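Local coordinates for protein DNA-(apurinic or apyrimidinic site) endonuclease 2 (Xenopus laevis, PDB 6WCD) that incises DNA weakly at abasic sites in base excision repair and resects DNA ends as a 3'-to-5' exonuclease, at residues G237-Y245 against R271-R279. Numbering follows the deposited sequence.
Sequences GLFYDSFRY and RIDYILGNR
The aliphatic part of Arg279 lies over one face of the Tyr240 ring, CG 3.8 Å from the ring centroid in a CH-pi contact, while CE1 of that ring sits over one face of the Arg279 guanidinium. These groups flank a short antiparallel pairing in the DNase I-like catalytic domain, where strand 239-241 adds to strand 269-278; Tyr240 and Gly277 form the hydrogen-bonded pair, with Tyr240 N to Gly277 O at 2.8 Å. At the edge of the Arg279 guanidinium, in its plane, Gly237 O accepts hydrogen bonds from both Arg279 NE and NH2, a side-on grip on one atom. A second guanidinium, that of Arg271, has Phe243 CD2 over one face and the Asp241 carboxylate at its edge. With CG anti to the backbone nitrogen (chi1 -178°), the Asp241 carboxylate reaches Arg271, which grips it end-on through NH1 and NH2; the two planes are 21° apart. Asp241 OD1 and OD2 both use syn lone pairs, with Asp241 OD2 2.8 Å from Arg271 NH2. Asp192 salt-bridges Arg271 and Arg244, probably offsetting the closeness of these two like charges. A leucine in place of Arg271 would probably leave the buried Asp241 carboxylate without its charged mate and take from Asp192 one of its two arginines. Asp273, probably important for catalysis, belongs to the same strand and hydrogen-bonds His300. Where helix 242-246 begins, Ile275 O accepts twice from Ser242, from N at 3.1 Å and from OG at 2.7 Å.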
loop_
_atom_site.group_PDB
_atom_site.type_symbol
_atom_site.label_atom_id
_atom_site.label_comp_id
_atom_site.label_asym_id
_atom_site.label_seq_id
_atom_site.Cartn_x
_atom_site.Cartn_y
_atom_site.Cartn_z
ATOM N N GLY A 237 12.085 -12.492 -10.200
ATOM C CA GLY A 237 11.610 -11.817 -9.016
ATOM C C GLY A 237 10.916 -12.760 -8.045
ATOM O O GLY A 237 10.418 -13.831 -8.388
ATOM N N LEU A 238 10.841 -12.294 -6.815
ATOM C CA LEU A 238 10.336 -13.059 -5.695
ATOM C C LEU A 238 8.862 -12.790 -5.425
ATOM O O LEU A 238 8.265 -13.484 -4.580
ATOM C CB LEU A 238 11.131 -12.723 -4.445
ATOM C CG LEU A 238 12.632 -13.036 -4.584
ATOM C CD1 LEU A 238 13.358 -12.470 -3.380
ATOM C CD2 LEU A 238 12.844 -14.524 -4.705
ATOM N N PHE A 239 8.271 -11.826 -6.103
ATOM C CA PHE A 239 6.889 -11.383 -5.891
ATOM C C PHE A 239 6.059 -11.605 -7.135
ATOM O O PHE A 239 6.546 -11.484 -8.255
ATOM C CB PHE A 239 6.889 -9.908 -5.478
ATOM C CG PHE A 239 7.390 -9.686 -4.085
ATOM C CD1 PHE A 239 8.753 -9.550 -3.809
ATOM C CD2 PHE A 239 6.528 -9.719 -3.039
ATOM C CE1 PHE A 239 9.189 -9.426 -2.447
ATOM C CE2 PHE A 239 6.951 -9.573 -1.725
ATOM C CZ PHE A 239 8.293 -9.472 -1.437
ATOM N N TYR A 240 4.782 -11.952 -6.957
ATOM C CA TYR A 240 3.847 -12.049 -8.053
ATOM C C TYR A 240 2.826 -10.902 -7.966
ATOM O O TYR A 240 2.345 -10.559 -6.883
ATOM C CB TYR A 240 3.050 -13.354 -8.016
ATOM C CG TYR A 240 3.744 -14.615 -8.411
ATOM C CD1 TYR A 240 4.916 -14.597 -9.145
ATOM C CD2 TYR A 240 3.172 -15.847 -8.099
ATOM C CE1 TYR A 240 5.530 -15.759 -9.523
ATOM C CE2 TYR A 240 3.772 -17.023 -8.485
ATOM C CZ TYR A 240 4.952 -16.977 -9.198
ATOM O OH TYR A 240 5.568 -18.144 -9.581
ATOM N N ASP A 241 2.455 -10.403 -9.135
ATOM C CA ASP A 241 1.300 -9.520 -9.346
ATOM C C ASP A 241 0.031 -10.359 -9.239
ATOM O O ASP A 241 -0.301 -11.125 -10.154
ATOM C CB ASP A 241 1.457 -8.895 -10.723
ATOM C CG ASP A 241 0.366 -7.907 -11.097
ATOM O OD1 ASP A 241 -0.685 -7.814 -10.437
ATOM O OD2 ASP A 241 0.558 -7.225 -12.132
ATOM N N SER A 242 -0.649 -10.281 -8.108
ATOM C CA SER A 242 -1.696 -11.274 -7.854
ATOM C C SER A 242 -2.839 -11.136 -8.836
ATOM O O SER A 242 -3.469 -12.124 -9.194
ATOM C CB SER A 242 -2.193 -11.159 -6.404
ATOM O OG SER A 242 -2.876 -9.928 -6.097
ATOM N N PHE A 243 -3.196 -9.910 -9.219
ATOM C CA PHE A 243 -4.260 -9.768 -10.192
ATOM C C PHE A 243 -3.968 -10.593 -11.436
ATOM O O PHE A 243 -4.851 -11.270 -11.961
ATOM C CB PHE A 243 -4.470 -8.311 -10.589
ATOM C CG PHE A 243 -5.547 -8.100 -11.636
ATOM C CD1 PHE A 243 -6.882 -8.324 -11.361
ATOM C CD2 PHE A 243 -5.224 -7.675 -12.902
ATOM C CE1 PHE A 243 -7.846 -8.215 -12.344
ATOM C CE2 PHE A 243 -6.155 -7.529 -13.866
ATOM C CZ PHE A 243 -7.475 -7.788 -13.608
ATOM N N ARG A 244 -2.720 -10.550 -11.937
ATOM C CA ARG A 244 -2.417 -11.263 -13.164
ATOM C C ARG A 244 -2.191 -12.747 -12.952
ATOM O O ARG A 244 -2.285 -13.527 -13.903
ATOM C CB ARG A 244 -1.180 -10.630 -13.827
ATOM C CG ARG A 244 -1.480 -9.299 -14.415
ATOM C CD ARG A 244 -2.518 -9.337 -15.530
ATOM N NE ARG A 244 -2.765 -7.982 -16.028
ATOM C CZ ARG A 244 -3.814 -7.634 -16.767
ATOM N NH1 ARG A 244 -4.781 -8.489 -17.031
ATOM N NH2 ARG A 244 -3.926 -6.381 -17.165
ATOM N N TYR A 245 -1.924 -13.180 -11.724
ATOM C CA TYR A 245 -1.892 -14.598 -11.443
ATOM C C TYR A 245 -3.258 -15.208 -11.737
ATOM O O TYR A 245 -3.356 -16.316 -12.248
ATOM C CB TYR A 245 -1.495 -14.803 -9.972
ATOM C CG TYR A 245 -1.286 -16.249 -9.569
ATOM C CD1 TYR A 245 -2.297 -16.971 -8.953
ATOM C CD2 TYR A 245 -0.065 -16.873 -9.762
ATOM C CE1 TYR A 245 -2.111 -18.293 -8.568
ATOM C CE2 TYR A 245 0.119 -18.176 -9.373
ATOM C CZ TYR A 245 -0.895 -18.883 -8.800
ATOM O OH TYR A 245 -0.701 -20.193 -8.423
ATOM N N ARG A 271 -3.653 0.673 -15.231
ATOM C CA ARG A 271 -3.617 -0.138 -14.003
ATOM C C ARG A 271 -2.279 0.138 -13.284
ATOM O O ARG A 271 -1.216 -0.270 -13.785
ATOM C CB ARG A 271 -3.779 -1.625 -14.269
ATOM C CG ARG A 271 -3.935 -2.431 -12.922
ATOM C CD ARG A 271 -4.215 -3.910 -13.151
ATOM N NE ARG A 271 -3.063 -4.555 -13.749
ATOM C CZ ARG A 271 -2.175 -5.297 -13.104
ATOM N NH1 ARG A 271 -2.304 -5.565 -11.820
ATOM N NH2 ARG A 271 -1.126 -5.755 -13.771
ATOM N N ILE A 272 -2.331 0.857 -12.165
ATOM C CA ILE A 272 -1.129 1.251 -11.420
ATOM C C ILE A 272 -1.257 0.898 -9.938
ATOM O O ILE A 272 -0.339 1.238 -9.149
ATOM C CB ILE A 272 -0.773 2.741 -11.608
ATOM C CG1 ILE A 272 -1.946 3.647 -11.196
ATOM C CG2 ILE A 272 -0.268 2.988 -13.041
ATOM C CD1 ILE A 272 -1.553 5.112 -11.126
ATOM N N ASP A 273 -2.327 0.245 -9.552
ATOM C CA ASP A 273 -2.568 -0.222 -8.190
ATOM C C ASP A 273 -2.506 -1.741 -8.165
ATOM O O ASP A 273 -3.162 -2.430 -8.958
ATOM C CB ASP A 273 -3.922 0.290 -7.772
ATOM C CG ASP A 273 -3.969 1.819 -7.765
ATOM O OD1 ASP A 273 -3.372 2.441 -6.807
ATOM O OD2 ASP A 273 -4.541 2.451 -8.692
ATOM N N TYR A 274 -1.722 -2.260 -7.238
ATOM C CA TYR A 274 -1.343 -3.640 -7.188
ATOM C C TYR A 274 -1.500 -4.222 -5.812
ATOM O O TYR A 274 -1.414 -3.539 -4.791
ATOM C CB TYR A 274 0.139 -3.812 -7.570
ATOM C CG TYR A 274 0.543 -3.350 -8.928
ATOM C CD1 TYR A 274 0.750 -4.253 -9.931
ATOM C CD2 TYR A 274 0.843 -2.037 -9.178
ATOM C CE1 TYR A 274 1.207 -3.874 -11.171
ATOM C CE2 TYR A 274 1.252 -1.639 -10.420
ATOM C CZ TYR A 274 1.465 -2.549 -11.401
ATOM O OH TYR A 274 1.937 -2.209 -12.652
ATOM N N ILE A 275 -1.689 -5.567 -5.791
ATOM C CA ILE A 275 -1.493 -6.389 -4.595
ATOM C C ILE A 275 -0.445 -7.418 -4.966
ATOM O O ILE A 275 -0.705 -8.374 -5.713
ATOM C CB ILE A 275 -2.796 -7.031 -4.082
ATOM C CG1 ILE A 275 -3.775 -5.922 -3.729
ATOM C CG2 ILE A 275 -2.475 -7.952 -2.918
ATOM C CD1 ILE A 275 -5.178 -6.411 -3.365
ATOM N N LEU A 276 0.782 -7.206 -4.511
ATOM C CA LEU A 276 1.902 -8.091 -4.810
ATOM C C LEU A 276 2.128 -8.986 -3.614
ATOM O O LEU A 276 1.978 -8.564 -2.471
ATOM C CB LEU A 276 3.175 -7.264 -5.093
ATOM C CG LEU A 276 3.035 -6.142 -6.109
ATOM C CD1 LEU A 276 4.389 -5.432 -6.121
ATOM C CD2 LEU A 276 2.594 -6.642 -7.448
ATOM N N GLY A 277 2.408 -10.255 -3.845
ATOM C CA GLY A 277 2.695 -11.156 -2.737
ATOM C C GLY A 277 3.872 -12.029 -3.094
ATOM O O GLY A 277 4.141 -12.289 -4.261
ATOM N N ASN A 278 4.554 -12.534 -2.078
ATOM C CA ASN A 278 5.612 -13.471 -2.415
ATOM C C ASN A 278 5.017 -14.724 -3.074
ATOM O O ASN A 278 3.850 -15.089 -2.829
ATOM C CB ASN A 278 6.446 -13.830 -1.188
ATOM C CG ASN A 278 5.613 -14.402 -0.061
ATOM O OD1 ASN A 278 4.867 -13.665 0.590
ATOM N ND2 ASN A 278 5.803 -15.685 0.222
ATOM N N ARG A 279 5.829 -15.389 -3.895
ATOM C CA ARG A 279 5.335 -16.487 -4.729
ATOM C C ARG A 279 4.549 -17.500 -3.909
ATOM O O ARG A 279 3.424 -17.877 -4.280
ATOM C CB ARG A 279 6.490 -17.162 -5.453
ATOM C CG ARG A 279 7.236 -16.228 -6.429
ATOM C CD ARG A 279 8.053 -17.089 -7.387
ATOM N NE ARG A 279 8.873 -16.329 -8.325
ATOM C CZ ARG A 279 9.143 -16.723 -9.574
ATOM N NH1 ARG A 279 8.638 -17.842 -10.063
ATOM N NH2 ARG A 279 9.924 -15.976 -10.355
HETATM O O HOH W 1 -2.189 -7.014 -8.347
HETATM O O HOH W 2 0.277 -7.159 -16.417
#